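Sugar isomerase (Sinorhizobium meliloti, PDB 3QC0) binds zinc in a TIM barrel of the xylose isomerase-like family and probably isomerises a sugar, though its substrate is not established. Local coordinates at residues A[30-35]-A[266-271]; A[62-67]-A[90-95]; A[119-124]-A[152-157]. All coordinates share one frame; numbering follows the deposited sequence. Where two conformers were deposited one is given.

Contact 1: residues A[30-35]-A[266-271]; sequences HGITAI and TCVERY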
loop_
_atom_site.group_PDB
_atom_site.type_symbol
_atom_site.label_atom_id
_atom_site.label_comp_id
_atom_site.label_asym_id
_atom_site.label_seq_id
_atom_site.Cartn_x
_atom_site.Cartn_y
_atom_site.Cartn_z
ATOM N N HIS A 30 -9.685 -2.144 -33.729
ATOM C CA HIS A 30 -9.025 -3.356 -33.232
ATOM C C HIS A 30 -9.972 -4.442 -32.749
ATOM O O HIS A 30 -9.543 -5.377 -32.065
ATOM C CB HIS A 30 -8.065 -3.005 -32.096
ATOM C CG HIS A 30 -6.858 -2.248 -32.533
ATOM N ND1 HIS A 30 -5.681 -2.878 -32.870
ATOM C CD2 HIS A 30 -6.624 -0.919 -32.650
ATOM C CE1 HIS A 30 -4.775 -1.969 -33.183
ATOM N NE2 HIS A 30 -5.321 -0.772 -33.060
ATOM N N GLY A 31 -11.258 -4.323 -33.051
ATOM C CA GLY A 31 -12.198 -5.374 -32.652
ATOM C C GLY A 31 -12.647 -5.292 -31.195
ATOM O O GLY A 31 -13.161 -6.282 -30.638
ATOM N N ILE A 32 -12.435 -4.128 -30.578
ATOM C CA ILE A 32 -12.775 -3.972 -29.147
ATOM C C ILE A 32 -14.134 -3.281 -29.076
ATOM O O ILE A 32 -14.310 -2.191 -29.646
ATOM C CB ILE A 32 -11.668 -3.228 -28.357
ATOM C CG1 ILE A 32 -10.398 -4.086 -28.284
ATOM C CG2 ILE A 32 -12.139 -2.874 -26.935
ATOM C CD1 ILE A 32 -9.145 -3.271 -28.027
ATOM N N THR A 33 -15.098 -3.930 -28.418
ATOM C CA THR A 33 -16.446 -3.352 -28.279
ATOM C C THR A 33 -16.872 -3.013 -26.848
ATOM O O THR A 33 -18.076 -2.879 -26.554
ATOM C CB THR A 33 -17.518 -4.284 -28.894
ATOM O OG1 THR A 33 -17.459 -5.566 -28.257
ATOM C CG2 THR A 33 -17.318 -4.434 -30.425
ATOM N N ALA A 34 -15.897 -2.902 -25.950
ATOM C CA ALA A 34 -16.197 -2.524 -24.587
ATOM C C ALA A 34 -15.157 -1.498 -24.157
ATOM O O ALA A 34 -13.976 -1.635 -24.468
ATOM C CB ALA A 34 -16.126 -3.752 -23.682
ATOM N N ILE A 35 -15.623 -0.476 -23.447
ATOM C CA ILE A 35 -14.814 0.634 -22.989
ATOM C C ILE A 35 -15.213 0.971 -21.554
ATOM O O ILE A 35 -16.264 0.553 -21.067
ATOM C CB ILE A 35 -14.949 1.894 -23.904
ATOM C CG1 ILE A 35 -16.411 2.396 -23.990
ATOM C CG2 ILE A 35 -14.425 1.571 -25.316
ATOM C CD1 ILE A 35 -16.504 3.839 -24.404
ATOM N N THR A 266 -0.932 -3.231 -28.629
ATOM C CA THR A 266 -0.134 -3.892 -27.580
ATOM C C THR A 266 -1.077 -4.420 -26.501
ATOM O O THR A 266 -0.893 -5.560 -26.049
ATOM C CB THR A 266 0.925 -2.935 -27.012
ATOM O OG1 THR A 266 1.740 -2.424 -28.104
ATOM C CG2 THR A 266 1.799 -3.603 -25.923
ATOM N N CYS A 267 -2.109 -3.657 -26.111
ATOM C CA CYS A 267 -3.090 -4.202 -25.160
ATOM C C CYS A 267 -3.695 -5.491 -25.660
ATOM O O CYS A 267 -3.869 -6.409 -24.902
ATOM C CB CYS A 267 -4.243 -3.258 -24.806
ATOM S SG CYS A 267 -3.779 -1.738 -24.048
ATOM N N VAL A 268 -4.059 -5.579 -26.935
ATOM C CA VAL A 268 -4.654 -6.822 -27.422
ATOM C C VAL A 268 -3.653 -7.991 -27.383
ATOM O O VAL A 268 -4.008 -9.099 -27.002
ATOM C CB VAL A 268 -5.199 -6.663 -28.872
ATOM C CG1 VAL A 268 -5.537 -8.030 -29.477
ATOM C CG2 VAL A 268 -6.406 -5.724 -28.885
ATOM N N GLU A 269 -2.404 -7.733 -27.783
ATOM C CA GLU A 269 -1.371 -8.763 -27.784
ATOM C C GLU A 269 -1.130 -9.255 -26.359
ATOM O O GLU A 269 -1.064 -10.471 -26.105
ATOM C CB GLU A 269 -0.065 -8.220 -28.370
ATOM C CG GLU A 269 1.061 -9.203 -28.436
ATOM C CD GLU A 269 0.826 -10.360 -29.398
ATOM O OE1 GLU A 269 0.043 -10.216 -30.306
ATOM O OE2 GLU A 269 1.463 -11.404 -29.246
ATOM N N ARG A 270 -0.993 -8.309 -25.437
ATOM C CA ARG A 270 -0.658 -8.676 -24.041
ATOM C C ARG A 270 -1.846 -9.325 -23.355
ATOM O O ARG A 270 -1.682 -10.219 -22.545
ATOM C CB ARG A 270 -0.191 -7.480 -23.256
ATOM C CG ARG A 270 1.154 -6.873 -23.700
ATOM C CD ARG A 270 2.298 -7.878 -23.827
ATOM N NE ARG A 270 3.554 -7.187 -24.146
ATOM C CZ ARG A 270 4.348 -6.597 -23.260
ATOM N NH1 ARG A 270 4.034 -6.590 -21.961
ATOM N NH2 ARG A 270 5.465 -5.995 -23.671
ATOM N N TYR A 271 -3.053 -8.879 -23.679
ATOM C CA TYR A 271 -4.262 -9.569 -23.252
ATOM C C TYR A 271 -4.284 -11.025 -23.701
ATOM O O TYR A 271 -4.612 -11.936 -22.926
ATOM C CB TYR A 271 -5.488 -8.844 -23.835
ATOM C CG TYR A 271 -6.777 -9.594 -23.641
ATOM C CD1 TYR A 271 -7.307 -9.802 -22.357
ATOM C CD2 TYR A 271 -7.497 -10.068 -24.735
ATOM C CE1 TYR A 271 -8.513 -10.486 -22.180
ATOM C CE2 TYR A 271 -8.705 -10.744 -24.579
ATOM C CZ TYR A 271 -9.215 -10.941 -23.320
ATOM O OH TYR A 271 -10.406 -11.619 -23.227
#
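Ile32 and Val268 meet methyl to methyl, CD1 of Ile32 lying 3.8 Å from CG2 of Val268, the one apolar side-chain pair of the contact. The two side chains run past each other in opposite directions. On Val268, CG1 is anti to the backbone N (chi1 168°), which leaves CG2 as the branch turned to Ile32. Leu7 of strand 7-10 touches both side chains, and Ile264, one turn earlier on helix 260-274, also packs on Ile32. The other approach is looser: the carbonyl O of His30 stands 4.5 Å from the same CG2 of Val268.

In the TIM barrel, helix 260-274 is the last helix and follows the eighth strand, whereas 30-35 leads from helix 20-29 into the second strand. The last helix thus packs beside the turn after the first helix, with Leu7 of the first strand between them, as expected where the barrel closes.

Polar interactions lie to the side. His30 directs NE2 to a hydrogen bond with Asp261, near the start of the same last helix. Gly31, at positive phi (80°), is the C-prime residue of a Schellman motif: Ile32 N bonds back to Cys27 O and Gly31 N to Leu28 O, ending helix 20-29.

Contact 2: residues A[62-67]-A[90-95]; sequences TGLCRG and DEAAEL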
loop_
_atom_site.group_PDB
_atom_site.type_symbol
_atom_site.label_atom_id
_atom_site.label_comp_id
_atom_site.label_asym_id
_atom_site.label_seq_id
_atom_site.Cartn_x
_atom_site.Cartn_y
_atom_site.Cartn_z
ATOM N N THR A 62 -17.852 -1.263 -19.396
ATOM C CA THR A 62 -17.549 -2.097 -18.218
ATOM C C THR A 62 -17.603 -1.266 -16.930
ATOM O O THR A 62 -17.698 -1.823 -15.827
ATOM C CB THR A 62 -16.178 -2.812 -18.374
ATOM O OG1 THR A 62 -15.191 -1.870 -18.806
ATOM C CG2 THR A 62 -16.303 -3.975 -19.376
ATOM N N GLY A 63 -17.510 0.054 -17.077
ATOM C CA GLY A 63 -17.653 0.985 -15.981
ATOM C C GLY A 63 -17.746 2.410 -16.490
ATOM O O GLY A 63 -17.417 2.670 -17.664
ATOM N N LEU A 64 -18.187 3.311 -15.617
ATOM C CA LEU A 64 -17.970 4.752 -15.788
ATOM C C LEU A 64 -17.081 5.185 -14.615
ATOM O O LEU A 64 -17.381 4.884 -13.449
ATOM C CB LEU A 64 -19.281 5.532 -15.762
ATOM C CG LEU A 64 -19.181 7.053 -15.855
ATOM C CD1 LEU A 64 -18.555 7.521 -17.204
ATOM C CD2 LEU A 64 -20.563 7.710 -15.632
ATOM N N CYS A 65 -15.997 5.887 -14.935
ATOM C CA CYS A 65 -15.078 6.393 -13.924
ATOM C C CYS A 65 -15.240 7.895 -13.736
ATOM O O CYS A 65 -15.028 8.657 -14.706
ATOM C CB CYS A 65 -13.643 6.121 -14.318
ATOM S SG CYS A 65 -13.175 4.406 -14.277
ATOM N N ARG A 66 -15.582 8.400 -12.551
ATOM C CA ARG A 66 -15.905 7.655 -11.338
ATOM C C ARG A 66 -16.740 8.535 -10.441
ATOM O O ARG A 66 -16.706 9.767 -10.520
ATOM C CB ARG A 66 -14.615 7.209 -10.574
ATOM C CG ARG A 66 -13.736 8.315 -9.990
ATOM C CD ARG A 66 -12.933 9.038 -10.978
ATOM N NE ARG A 66 -11.767 9.734 -10.410
ATOM C CZ ARG A 66 -11.520 11.024 -10.390
ATOM N NH1 ARG A 66 -12.318 11.946 -10.963
ATOM N NH2 ARG A 66 -10.366 11.403 -9.820
ATOM N N GLY A 67 -17.456 7.891 -9.524
ATOM C CA GLY A 67 -18.032 8.559 -8.376
ATOM C C GLY A 67 -17.123 8.350 -7.168
ATOM O O GLY A 67 -15.951 7.974 -7.314
ATOM N N ASP A 90 -26.691 9.157 -12.959
ATOM C CA ASP A 90 -27.514 9.533 -14.117
ATOM C C ASP A 90 -26.721 9.367 -15.436
ATOM O O ASP A 90 -27.247 8.918 -16.460
ATOM C CB ASP A 90 -28.036 10.956 -13.976
ATOM C CG ASP A 90 -29.008 11.132 -12.838
ATOM O OD1 ASP A 90 -29.461 10.136 -12.190
ATOM O OD2 ASP A 90 -29.338 12.307 -12.575
ATOM N N GLU A 91 -25.459 9.784 -15.416
ATOM C CA GLU A 91 -24.553 9.633 -16.538
ATOM C C GLU A 91 -24.359 8.154 -16.884
ATOM O O GLU A 91 -24.472 7.754 -18.048
ATOM C CB GLU A 91 -23.220 10.327 -16.248
ATOM C CG GLU A 91 -23.321 11.826 -16.018
ATOM C CD GLU A 91 -22.121 12.438 -15.324
ATOM O OE1 GLU A 91 -21.035 11.836 -15.408
ATOM O OE2 GLU A 91 -22.292 13.520 -14.678
ATOM N N ALA A 92 -24.069 7.332 -15.878
ATOM C CA ALA A 92 -23.892 5.918 -16.088
ATOM C C ALA A 92 -25.124 5.285 -16.705
ATOM O O ALA A 92 -25.012 4.426 -17.580
ATOM C CB ALA A 92 -23.505 5.177 -14.744
ATOM N N ALA A 93 -26.284 5.671 -16.200
ATOM C CA ALA A 93 -27.571 5.131 -16.707
ATOM C C ALA A 93 -27.755 5.500 -18.171
ATOM O O ALA A 93 -28.096 4.634 -18.970
ATOM C CB ALA A 93 -28.707 5.648 -15.865
ATOM N N GLU A 94 -27.478 6.747 -18.520
ATOM C CA GLU A 94 -27.616 7.210 -19.917
ATOM C C GLU A 94 -26.727 6.408 -20.858
ATOM O O GLU A 94 -27.103 6.083 -21.999
ATOM C CB GLU A 94 -27.263 8.684 -20.032
ATOM C CG GLU A 94 -27.240 9.226 -21.474
ATOM C CD GLU A 94 -28.596 9.090 -22.183
ATOM O OE1 GLU A 94 -29.637 9.241 -21.527
ATOM O OE2 GLU A 94 -28.598 8.827 -23.397
ATOM N N LEU A 95 -25.513 6.090 -20.401
ATOM C CA LEU A 95 -24.551 5.365 -21.203
ATOM C C LEU A 95 -24.688 3.831 -21.136
ATOM O O LEU A 95 -23.914 3.110 -21.768
ATOM C CB LEU A 95 -23.138 5.798 -20.833
ATOM C CG LEU A 95 -22.835 7.291 -20.944
ATOM C CD1 LEU A 95 -21.436 7.599 -20.372
ATOM C CD2 LEU A 95 -22.986 7.752 -22.420
#
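Leu64 reaches from the barrel wall to Glu91, Ala92 and Leu95 on the helix that follows its own strand. Strand 60-68, helix 75-94 and strand 100-103 form one beta-alpha-beta unit of the TIM barrel, and this contact lays the end of the helix back over its first strand.

Taken in order, Thr62 comes first, its OG1 turned to hydrogen bonds with Glu246 and Ser8. Gly63 carries the chain on to Leu64, where the backbones come closest, the CA atoms of Leu64 and Ala92 being 6.0 Å apart. With CG anti to the backbone N (chi1 177°), the isobutyl group extends to the helix and divides its methyls: Leu64 CD1 lies 4.3 Å from Leu95 CD1, while CD2 settles over the backbone between Glu91 and Ala92. Cys65 bonds through its backbone to Pro37 and Arg39, and a cis peptide joins it to Arg66, which gives NE to an unidentified bound molecule, probably from the crystallisation liquor.

Glu91 crosses Leu64 at about a right angle. It offers its aliphatic root, CB being 3.8 Å from Leu64 CD2, while its carboxylate forms a salt bridge with Arg39. The same CD2 lies 4.0 Å from Ala92 CB and closer still, at 3.5 Å, to Ala92 N.

Contact 3: residues A[119-124]-A[152-157]; sequences RMVVEG and RACVNT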
loop_
_atom_site.group_PDB
_atom_site.type_symbol
_atom_site.label_atom_id
_atom_site.label_comp_id
_atom_site.label_asym_id
_atom_site.label_seq_id
_atom_site.Cartn_x
_atom_site.Cartn_y
_atom_site.Cartn_z
ATOM N N ARG A 119 -16.287 5.807 7.898
ATOM C CA ARG A 119 -17.724 5.881 8.198
ATOM C C ARG A 119 -18.439 6.808 7.204
ATOM O O ARG A 119 -19.568 6.526 6.773
ATOM C CB ARG A 119 -17.997 6.346 9.619
ATOM C CG ARG A 119 -17.611 5.317 10.654
ATOM C CD ARG A 119 -18.142 5.662 12.039
ATOM N NE ARG A 119 -17.638 6.939 12.547
ATOM C CZ ARG A 119 -16.514 7.087 13.256
ATOM N NH1 ARG A 119 -15.732 6.060 13.524
ATOM N NH2 ARG A 119 -16.175 8.291 13.688
HETATM N N MSE A 120 -17.828 7.921 6.852
HETATM C CA MSE A 120 -18.429 8.865 5.856
HETATM C C MSE A 120 -18.569 8.225 4.510
HETATM O O MSE A 120 -19.529 8.490 3.804
HETATM C CB MSE A 120 -17.607 10.127 5.733
HETATM C CG MSE A 120 -17.529 10.985 6.978
HETATM SE SE MSE A 120 -16.294 12.430 6.803
HETATM C CE MSE A 120 -16.445 13.194 8.557
ATOM N N VAL A 121 -17.638 7.359 4.129
ATOM C CA VAL A 121 -17.764 6.553 2.897
ATOM C C VAL A 121 -18.976 5.647 2.927
ATOM O O VAL A 121 -19.785 5.643 2.024
ATOM C CB VAL A 121 -16.460 5.746 2.601
ATOM C CG1 VAL A 121 -16.661 4.809 1.430
ATOM C CG2 VAL A 121 -15.267 6.743 2.335
ATOM N N VAL A 122 -19.109 4.906 4.030
ATOM C CA VAL A 122 -20.255 3.992 4.148
ATOM C C VAL A 122 -21.578 4.793 4.085
ATOM O O VAL A 122 -22.509 4.434 3.356
ATOM C CB VAL A 122 -20.171 3.138 5.400
ATOM C CG1 VAL A 122 -21.403 2.241 5.542
ATOM C CG2 VAL A 122 -18.858 2.314 5.351
ATOM N N GLU A 123 -21.656 5.869 4.846
ATOM C CA GLU A 123 -22.843 6.696 4.876
ATOM C C GLU A 123 -23.130 7.334 3.517
ATOM O O GLU A 123 -24.284 7.436 3.091
ATOM C CB GLU A 123 -22.690 7.792 5.916
ATOM C CG GLU A 123 -22.696 7.343 7.345
ATOM C CD GLU A 123 -22.302 8.497 8.325
ATOM O OE1 GLU A 123 -21.991 9.646 7.897
ATOM O OE2 GLU A 123 -22.291 8.235 9.526
ATOM N N GLY A 124 -22.080 7.711 2.814
ATOM C CA GLY A 124 -22.226 8.341 1.510
ATOM C C GLY A 124 -22.763 7.358 0.486
ATOM O O GLY A 124 -23.682 7.675 -0.311
ATOM N N ARG A 152 -6.825 10.034 -1.644
ATOM C CA ARG A 152 -7.658 9.634 -2.793
ATOM C C ARG A 152 -8.753 8.637 -2.438
ATOM O O ARG A 152 -9.869 8.790 -2.911
ATOM C CB ARG A 152 -6.833 9.085 -3.960
ATOM C CG ARG A 152 -5.685 10.001 -4.457
ATOM C CD ARG A 152 -4.784 9.321 -5.442
ATOM N NE ARG A 152 -3.513 10.058 -5.647
ATOM C CZ ARG A 152 -3.373 11.036 -6.529
ATOM N NH1 ARG A 152 -4.394 11.357 -7.338
ATOM N NH2 ARG A 152 -2.201 11.662 -6.655
ATOM N N ALA A 153 -8.464 7.619 -1.640
ATOM C CA ALA A 153 -9.467 6.595 -1.295
ATOM C C ALA A 153 -9.063 5.866 -0.074
ATOM O O ALA A 153 -8.027 5.209 -0.099
ATOM C CB ALA A 153 -9.691 5.564 -2.450
ATOM N N CYS A 154 -9.909 5.947 0.949
ATOM C CA CYS A 154 -9.652 5.254 2.203
ATOM C C CYS A 154 -10.383 3.902 2.307
ATOM O O CYS A 154 -10.446 3.340 3.377
ATOM C CB CYS A 154 -9.998 6.172 3.370
ATOM S SG CYS A 154 -11.787 6.583 3.486
ATOM N N VAL A 155 -10.792 3.348 1.178
ATOM C CA VAL A 155 -11.199 1.923 1.091
ATOM C C VAL A 155 -10.014 1.276 0.377
ATOM O O VAL A 155 -9.737 1.578 -0.781
ATOM C CB VAL A 155 -12.489 1.674 0.337
ATOM C CG1 VAL A 155 -12.744 0.129 0.208
ATOM C CG2 VAL A 155 -13.666 2.394 1.039
ATOM N N ASN A 156 -9.248 0.487 1.151
ATOM C CA ASN A 156 -7.930 0.034 0.740
ATOM C C ASN A 156 -7.670 -1.453 0.687
ATOM O O ASN A 156 -6.549 -1.854 0.354
ATOM C CB ASN A 156 -6.895 0.690 1.649
ATOM C CG ASN A 156 -6.970 2.191 1.565
ATOM O OD1 ASN A 156 -7.393 2.856 2.513
ATOM N ND2 ASN A 156 -6.636 2.737 0.379
ATOM N N THR A 157 -8.659 -2.285 1.042
ATOM C CA THR A 157 -8.524 -3.736 0.879
ATOM C C THR A 157 -9.832 -4.288 0.318
ATOM O O THR A 157 -10.925 -3.734 0.559
ATOM C CB THR A 157 -8.169 -4.471 2.182
ATOM O OG1 THR A 157 -9.317 -4.504 3.044
ATOM C CG2 THR A 157 -6.871 -3.849 2.837
#
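Val121 projects from helix 114-135 to Cys154 and Val155, giving one methyl to each. CG2 meets the sulfur of Cys154 at 3.7 Å, and CG1 meets CG2 of Val155 at 3.9 Å, so the forked side chain spans two consecutive residues of the loop. All three residues are buried, and the contact is apolar.

Cys154 holds SG between its backbone N and carbonyl carbon (chi1 66°), a rotation that swings the sulfur to the helix; Ile114 and Ala117 of the same helix touch this side chain too. Its carbonyl O accepts hydrogen bonds from Arg118 and Gln160, tying the backbone of the loop to the helices before and after it.

Val155 passes Val121 at an oblique angle and presents CG2, the branch anti to its carbonyl carbon. Just beyond it, Asn156 folds its amide back on the loop: ND2 donates to Ala153 O at 2.9 Å and also to Leu144 O. The bond to Ala153 is bent (N-H...O 144°), its acceptor 26° out of the Asn156 amide plane.

The loop runs from strand 139-141, which leads to the zinc ligand Glu142, into helix 158-168, where Thr157 is the N-cap. Asn156 and Thr157 also pack on Trp183 of the second subunit. Val155, about 7 Å from Glu142 side chain to side chain, lies between Val121 of helix 114-135 and Gln160 and Ile164 of helix 158-168.

All three contacts belong to one eight-stranded TIM barrel, contacts 2 and 3 lying in series inside the loop of chain that contact 1 closes. Strands 34-36 and 60-68 are neighbours in the sheet, and contacts 1 and 2 touch there through a probable hydrogen bond from Thr62 N to Ile35 O (2.9 Å), although their centres are 21 Å apart. The centres of contacts 2 and 3 are 19 Å apart; those of contacts 1 and 3, on opposite sides of the chain's centre, 32 Å. The side chains of Leu64 and Val155 are each about 12 Å from the zinc ion. Together the contacts join helices to strands and loops at separate points round the zinc-bearing barrel.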